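Local coordinates for molybdenum ABC transporter, periplasmic molybdenum-binding protein (Vibrio cholerae, PDB 4RXL) that binds tungstate between its two lobes and probably captures molybdate in the periplasm for uptake by an ABC transporter, at residues A[106-118]-A[158-170]. Residues are numbered along the deposited sequence; the frame is centred on the assembly and turned at random.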
ATOM      1  N   ALA A 106       7.076  25.914  -2.856  1.00 44.62           N
ATOM      2  CA  ALA A 106       5.651  25.731  -2.607  1.00 42.62           C
ATOM      3  C   ALA A 106       5.415  24.562  -1.638  1.00 39.34           C
ATOM      4  O   ALA A 106       4.448  24.580  -0.874  1.00 44.54           O
ATOM      5  CB  ALA A 106       4.908  25.500  -3.911  1.00 39.53           C
ATOM      6  N   TRP A 107       6.282  23.548  -1.687  1.00 41.12           N
ATOM      7  CA  TRP A 107       6.256  22.461  -0.696  1.00 36.14           C
ATOM      8  C   TRP A 107       6.577  22.998   0.700  1.00 34.75           C
ATOM      9  O   TRP A 107       5.909  22.658   1.658  1.00 40.80           O
ATOM     10  CB  TRP A 107       7.260  21.358  -1.027  1.00 32.26           C
ATOM     11  CG  TRP A 107       6.875  20.436  -2.103  1.00 33.58           C
ATOM     12  CD1 TRP A 107       7.157  20.566  -3.421  1.00 32.08           C
ATOM     13  CD2 TRP A 107       6.176  19.198  -1.961  1.00 31.30           C
ATOM     14  NE1 TRP A 107       6.658  19.491  -4.127  1.00 31.88           N
ATOM     15  CE2 TRP A 107       6.043  18.642  -3.253  1.00 26.69           C
ATOM     16  CE3 TRP A 107       5.617  18.509  -0.869  1.00 28.47           C
ATOM     17  CZ2 TRP A 107       5.412  17.410  -3.486  1.00 30.48           C
ATOM     18  CZ3 TRP A 107       4.975  17.279  -1.109  1.00 30.94           C
ATOM     19  CH2 TRP A 107       4.873  16.757  -2.407  1.00 27.20           C
ATOM     20  N   GLN A 108       7.581  23.861   0.819  1.00 41.81           N
ATOM     21  CA  GLN A 108       7.991  24.326   2.140  1.00 45.72           C
ATOM     22  C   GLN A 108       6.963  25.286   2.743  1.00 48.05           C
ATOM     23  O   GLN A 108       6.832  25.366   3.960  1.00 55.82           O
ATOM     24  CB  GLN A 108       9.401  24.936   2.091  1.00 65.78           C
ATOM     25  CG  GLN A 108      10.428  24.036   1.394  1.00 88.39           C
ATOM     26  CD  GLN A 108      11.715  23.819   2.179  1.00 97.22           C
ATOM     27  OE1 GLN A 108      11.693  23.437   3.353  1.00 81.93           O
ATOM     28  NE2 GLN A 108      12.849  24.026   1.515  1.00 86.98           N
ATOM     29  N   THR A 109       6.228  25.995   1.890  1.00 44.34           N
ATOM     30  CA  THR A 109       5.120  26.856   2.310  1.00 43.19           C
ATOM     31  C   THR A 109       3.917  26.071   2.839  1.00 46.65           C
ATOM     32  O   THR A 109       3.340  26.442   3.860  1.00 53.30           O
ATOM     33  CB  THR A 109       4.652  27.764   1.152  1.00 53.78           C
ATOM     34  OG1 THR A 109       5.679  28.714   0.843  1.00 55.98           O
ATOM     35  CG2 THR A 109       3.378  28.526   1.519  1.00 46.40           C
ATOM     36  N   ALA A 110       3.523  25.020   2.130  1.00 39.44           N
ATOM     37  CA  ALA A 110       2.447  24.151   2.575  1.00 48.09           C
ATOM     38  C   ALA A 110       2.789  23.395   3.857  1.00 42.10           C
ATOM     39  O   ALA A 110       1.941  23.186   4.683  1.00 41.44           O
ATOM     40  CB  ALA A 110       2.084  23.163   1.481  1.00 41.68           C
ATOM     41  N   LEU A 111       4.022  22.928   3.944  1.00 37.41           N
ATOM     42  CA  LEU A 111       4.514  22.252   5.121  1.00 37.58           C
ATOM     43  C   LEU A 111       4.627  23.196   6.292  1.00 42.21           C
ATOM     44  O   LEU A 111       4.275  22.846   7.388  1.00 53.27           O
ATOM     45  CB  LEU A 111       5.841  21.566   4.869  1.00 36.60           C
ATOM     46  CG  LEU A 111       5.763  20.343   3.938  1.00 31.56           C
ATOM     47  CD1 LEU A 111       7.120  19.751   3.645  1.00 41.17           C
ATOM     48  CD2 LEU A 111       4.823  19.287   4.502  1.00 33.94           C
ATOM     49  N   ALA A 112       5.100  24.404   6.036  1.00 39.84           N
ATOM     50  CA  ALA A 112       5.230  25.364   7.113  1.00 43.68           C
ATOM     51  C   ALA A 112       6.189  24.785   8.154  1.00 42.57           C
ATOM     52  O   ALA A 112       7.342  24.568   7.867  1.00 47.15           O
ATOM     53  CB  ALA A 112       3.864  25.684   7.695  1.00 46.02           C
ATOM     54  N   ASP A 113       5.714  24.610   9.376  1.00 42.19           N
ATOM     55  CA  ASP A 113       6.533  24.156  10.467  1.00 43.46           C
ATOM     56  C   ASP A 113       6.292  22.678  10.757  1.00 44.10           C
ATOM     57  O   ASP A 113       6.615  22.204  11.813  1.00 48.88           O
ATOM     58  CB  ASP A 113       6.218  24.967  11.714  1.00 48.71           C
ATOM     59  CG  ASP A 113       6.450  26.463  11.530  1.00 67.45           C
ATOM     60  OD1 ASP A 113       7.610  26.873  11.397  1.00 84.84           O
ATOM     61  OD2 ASP A 113       5.467  27.218  11.570  1.00 74.99           O
ATOM     62  N   SER A 114       5.635  21.992   9.839  1.00 41.80           N
ATOM     63  CA  SER A 114       5.320  20.571   9.983  1.00 35.44           C
ATOM     64  C   SER A 114       6.124  19.656   9.044  1.00 42.57           C
ATOM     65  O   SER A 114       6.925  20.087   8.249  1.00 40.98           O
ATOM     66  CB  SER A 114       3.832  20.321   9.809  1.00 42.35           C
ATOM     67  OG  SER A 114       3.039  21.006  10.769  1.00 43.78           O
ATOM     68  N   ARG A 115       5.907  18.365   9.191  1.00 33.97           N
ATOM     69  CA  ARG A 115       6.566  17.349   8.372  1.00 29.31           C
ATOM     70  C   ARG A 115       5.631  16.635   7.385  1.00 28.58           C
ATOM     71  O   ARG A 115       4.438  16.507   7.627  1.00 29.89           O
ATOM     72  CB  ARG A 115       7.217  16.330   9.300  1.00 33.31           C
ATOM     73  CG  ARG A 115       8.385  16.873  10.089  1.00 38.39           C
ATOM     74  CD  ARG A 115       9.043  15.799  10.930  1.00 35.89           C
ATOM     75  NE  ARG A 115      10.311  16.298  11.465  1.00 38.29           N
ATOM     76  CZ  ARG A 115      11.518  16.129  10.912  1.00 55.51           C
ATOM     77  NH1 ARG A 115      11.686  15.432   9.784  1.00 49.24           N
ATOM     78  NH2 ARG A 115      12.581  16.654  11.515  1.00 72.81           N
ATOM     79  N   LEU A 116       6.187  16.182   6.267  1.00 26.03           N
ATOM     80  CA  LEU A 116       5.441  15.421   5.267  1.00 25.09           C
ATOM     81  C   LEU A 116       5.293  13.972   5.722  1.00 22.55           C
ATOM     82  O   LEU A 116       6.298  13.281   5.948  1.00 24.48           O
ATOM     83  CB  LEU A 116       6.184  15.453   3.924  1.00 28.40           C
ATOM     84  CG  LEU A 116       5.607  14.733   2.711  1.00 23.32           C
ATOM     85  CD1 LEU A 116       4.265  15.287   2.266  1.00 26.17           C
ATOM     86  CD2 LEU A 116       6.623  14.823   1.570  1.00 27.76           C
ATOM     87  N   ALA A 117       4.053  13.508   5.846  1.00 21.79           N
ATOM     88  CA  ALA A 117       3.797  12.134   6.281  1.00 21.56           C
ATOM     89  C   ALA A 117       4.032  11.167   5.140  1.00 19.97           C
ATOM     90  O   ALA A 117       3.403  11.266   4.078  1.00 20.71           O
ATOM     91  CB  ALA A 117       2.384  11.985   6.813  1.00 20.16           C
ATOM     92  N   VAL A 118       4.936  10.222   5.355  1.00 22.31           N
ATOM     93  CA  VAL A 118       5.203   9.167   4.384  1.00 17.49           C
ATOM     94  C   VAL A 118       5.544   7.883   5.117  1.00 19.08           C
ATOM     95  O   VAL A 118       5.951   7.940   6.289  1.00 19.87           O
ATOM     96  CB  VAL A 118       6.392   9.495   3.457  1.00 21.27           C
ATOM     97  CG1 VAL A 118       6.119  10.752   2.639  1.00 26.89           C
ATOM     98  CG2 VAL A 118       7.697   9.621   4.248  1.00 23.32           C
ATOM     99  N   ALA A 158      -2.945   8.285   9.025  1.00 19.74           N
ATOM    100  CA  ALA A 158      -3.474   8.739  10.315  1.00 21.24           C
ATOM    101  C   ALA A 158      -2.862  10.057  10.786  1.00 24.16           C
ATOM    102  O   ALA A 158      -3.525  10.818  11.479  1.00 27.33           O
ATOM    103  CB  ALA A 158      -3.265   7.671  11.372  1.00 26.59           C
ATOM    104  N   LEU A 159      -1.596  10.310  10.456  1.00 22.58           N
ATOM    105  CA  LEU A 159      -0.942  11.587  10.821  1.00 24.68           C
ATOM    106  C   LEU A 159      -1.643  12.775  10.159  1.00 24.59           C
ATOM    107  O   LEU A 159      -1.797  13.842  10.742  1.00 28.78           O
ATOM    108  CB  LEU A 159       0.536  11.601  10.411  1.00 26.67           C
ATOM    109  CG  LEU A 159       1.519  10.786  11.240  1.00 28.27           C
ATOM    110  CD1 LEU A 159       2.901  10.840  10.606  1.00 24.31           C
ATOM    111  CD2 LEU A 159       1.537  11.274  12.693  1.00 30.73           C
ATOM    112  N   VAL A 160      -2.055  12.550   8.913  1.00 22.99           N
ATOM    113  CA  VAL A 160      -2.760  13.545   8.141  1.00 21.80           C
ATOM    114  C   VAL A 160      -4.182  13.702   8.693  1.00 25.04           C
ATOM    115  O   VAL A 160      -4.640  14.825   8.876  1.00 27.46           O
ATOM    116  CB  VAL A 160      -2.753  13.229   6.620  1.00 22.95           C
ATOM    117  CG1 VAL A 160      -3.306  14.411   5.832  1.00 25.64           C
ATOM    118  CG2 VAL A 160      -1.325  12.922   6.180  1.00 23.64           C
ATOM    119  N   GLU A 161      -4.863  12.583   8.964  1.00 23.08           N
ATOM    120  CA  GLU A 161      -6.203  12.605   9.567  1.00 26.74           C
ATOM    121  C   GLU A 161      -6.227  13.386  10.873  1.00 26.34           C
ATOM    122  O   GLU A 161      -7.162  14.152  11.149  1.00 31.70           O
ATOM    123  CB  GLU A 161      -6.718  11.190   9.803  1.00 25.10           C
ATOM    124  CG  GLU A 161      -6.986  10.405   8.538  1.00 27.27           C
ATOM    125  CD  GLU A 161      -7.524   9.012   8.820  1.00 40.21           C
ATOM    126  OE1 GLU A 161      -7.137   8.409   9.853  1.00 55.85           O
ATOM    127  OE2 GLU A 161      -8.325   8.515   7.999  1.00 43.47           O
ATOM    128  N   ARG A 162      -5.199  13.194  11.692  1.00 29.81           N
ATOM    129  CA  ARG A 162      -5.098  13.932  12.972  1.00 32.43           C
ATOM    130  C   ARG A 162      -4.644  15.383  12.824  1.00 30.66           C
ATOM    131  O   ARG A 162      -4.658  16.134  13.787  1.00 38.22           O
ATOM    132  CB  ARG A 162      -4.176  13.196  13.944  1.00 32.24           C
ATOM    133  CG  ARG A 162      -4.688  11.812  14.311  1.00 38.35           C
ATOM    134  CD  ARG A 162      -4.082  11.329  15.618  1.00 54.66           C
ATOM    135  NE  ARG A 162      -2.652  11.031  15.510  1.00 40.34           N
ATOM    136  CZ  ARG A 162      -2.144   9.921  14.974  1.00 54.18           C
ATOM    137  NH1 ARG A 162      -2.937   8.985  14.452  1.00 41.29           N
ATOM    138  NH2 ARG A 162      -0.825   9.751  14.945  1.00 50.02           N
ATOM    139  N   GLY A 163      -4.217  15.787  11.639  1.00 28.62           N
ATOM    140  CA  GLY A 163      -3.768  17.143  11.422  1.00 33.72           C
ATOM    141  C   GLY A 163      -2.353  17.390  11.882  1.00 33.58           C
ATOM    142  O   GLY A 163      -1.940  18.528  11.937  1.00 34.97           O
ATOM    143  N   GLU A 164      -1.592  16.333  12.174  1.00 31.82           N
ATOM    144  CA  GLU A 164      -0.230  16.513  12.673  1.00 36.14           C
ATOM    145  C   GLU A 164       0.680  16.852  11.506  1.00 36.79           C
ATOM    146  O   GLU A 164       1.609  17.662  11.655  1.00 40.87           O
ATOM    147  CB  GLU A 164       0.271  15.278  13.428  1.00 34.93           C
ATOM    148  CG  GLU A 164      -0.474  15.002  14.729  1.00 51.32           C
ATOM    149  CD  GLU A 164      -0.163  13.636  15.337  1.00 82.65           C
ATOM    150  OE1 GLU A 164       1.023  13.236  15.390  1.00 68.49           O
ATOM    151  OE2 GLU A 164      -1.115  12.958  15.780  1.00 55.42           O
ATOM    152  N   SER A 165       0.396  16.235  10.353  1.00 31.00           N
ATOM    153  CA  SER A 165       1.043  16.572   9.095  1.00 33.78           C
ATOM    154  C   SER A 165       0.025  17.262   8.176  1.00 31.54           C
ATOM    155  O   SER A 165      -1.088  16.775   8.001  1.00 34.12           O
ATOM    156  CB  SER A 165       1.577  15.314   8.408  1.00 29.24           C
ATOM    157  OG  SER A 165       2.745  14.808   9.036  1.00 30.46           O
ATOM    158  N   PRO A 166       0.408  18.396   7.567  1.00 30.09           N
ATOM    159  CA  PRO A 166      -0.475  19.088   6.637  1.00 28.72           C
ATOM    160  C   PRO A 166      -0.448  18.520   5.247  1.00 29.43           C
ATOM    161  O   PRO A 166      -1.321  18.834   4.473  1.00 28.70           O
ATOM    162  CB  PRO A 166       0.065  20.527   6.655  1.00 33.57           C
ATOM    163  CG  PRO A 166       1.516  20.362   6.938  1.00 33.81           C
ATOM    164  CD  PRO A 166       1.633  19.169   7.836  1.00 34.52           C
ATOM    165  N   LEU A 167       0.535  17.679   4.940  1.00 27.27           N
ATOM    166  CA  LEU A 167       0.548  16.913   3.699  1.00 27.37           C
ATOM    167  C   LEU A 167       1.070  15.513   3.993  1.00 25.00           C
ATOM    168  O   LEU A 167       1.905  15.314   4.890  1.00 22.36           O
ATOM    169  CB  LEU A 167       1.442  17.556   2.641  1.00 28.67           C
ATOM    170  CG  LEU A 167       1.035  18.930   2.123  1.00 25.55           C
ATOM    171  CD1 LEU A 167       2.164  19.533   1.296  1.00 30.59           C
ATOM    172  CD2 LEU A 167      -0.262  18.859   1.322  1.00 29.98           C
ATOM    173  N   GLY A 168       0.595  14.546   3.222  1.00 22.69           N
ATOM    174  CA  GLY A 168       1.140  13.219   3.243  1.00 20.50           C
ATOM    175  C   GLY A 168       1.018  12.571   1.890  1.00 20.00           C
ATOM    176  O   GLY A 168       0.264  13.037   1.023  1.00 18.95           O
ATOM    177  N   ILE A 169       1.767  11.493   1.712  1.00 17.77           N
ATOM    178  CA  ILE A 169       1.743  10.732   0.473  1.00 16.38           C
ATOM    179  C   ILE A 169       1.254   9.312   0.769  1.00 16.77           C
ATOM    180  O   ILE A 169       1.880   8.564   1.482  1.00 16.33           O
ATOM    181  CB  ILE A 169       3.101  10.740  -0.252  1.00 16.73           C
ATOM    182  CG1 ILE A 169       3.462  12.161  -0.663  1.00 18.51           C
ATOM    183  CG2 ILE A 169       3.031   9.846  -1.492  1.00 14.68           C
ATOM    184  CD1 ILE A 169       4.900  12.315  -1.110  1.00 20.26           C
ATOM    185  N   VAL A 170       0.109   8.962   0.190  1.00 14.70           N
ATOM    186  CA  VAL A 170      -0.526   7.702   0.408  1.00 14.55           C
ATOM    187  C   VAL A 170      -1.037   7.176  -0.933  1.00 14.27           C
ATOM    188  O   VAL A 170      -0.865   7.819  -1.980  1.00 15.10           O
ATOM    189  CB  VAL A 170      -1.666   7.775   1.453  1.00 15.56           C
ATOM    190  CG1 VAL A 170      -1.154   8.225   2.810  1.00 18.64           C
ATOM    191  CG2 VAL A 170      -2.782   8.674   0.965  1.00 19.68           C
TER
HETATM  192  O   HOH W   1       4.437  17.444  11.427  1.00 36.53           O
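Strands 116-118 and 168-170 run parallel, their axes 4.8 Å apart at closest approach, in one of the two α/β lobes of this periplasmic-binding-protein fold, and a single parallel bridge joins A117 to G168. Both backbone polar atoms of A117 bond across: its N donates a nearly straight bond to L167 O (3.0 Å, 169°), in the carbonyl plane and on a lone pair, while its O accepts from I169 N at 2.9 Å. Just before the bridge, S165 OG donates to R115 O at 2.8 Å, arriving from above the carbonyl plane rather than on a lone pair. The chi1 of -74° turns S165 OG toward R115 O and leaves it against A117 CB. Water 1 carries the seam further, accepting from R115 N and donating to E164 O. On one side of the bridge A117 CB meets L159 CD1 and V160 CG2, from helix 153-161. On the other, L167 reaches out to helix 104-111: its CD1 touches A110 CB at 3.6 Å, and the L167 side chain crosses that of L111 at about a right angle, while L116 CD1 packs on L167 CB. L116 CD2 meets I169 CD1, and both side chains run into L134 of helix 125-137. Strand 147-150 flanks 116-118 as its parallel partner, and strand 78-91 pairs antiparallel with 168-171, whose I169 side chain lies about 10 Å from the bound tungstate.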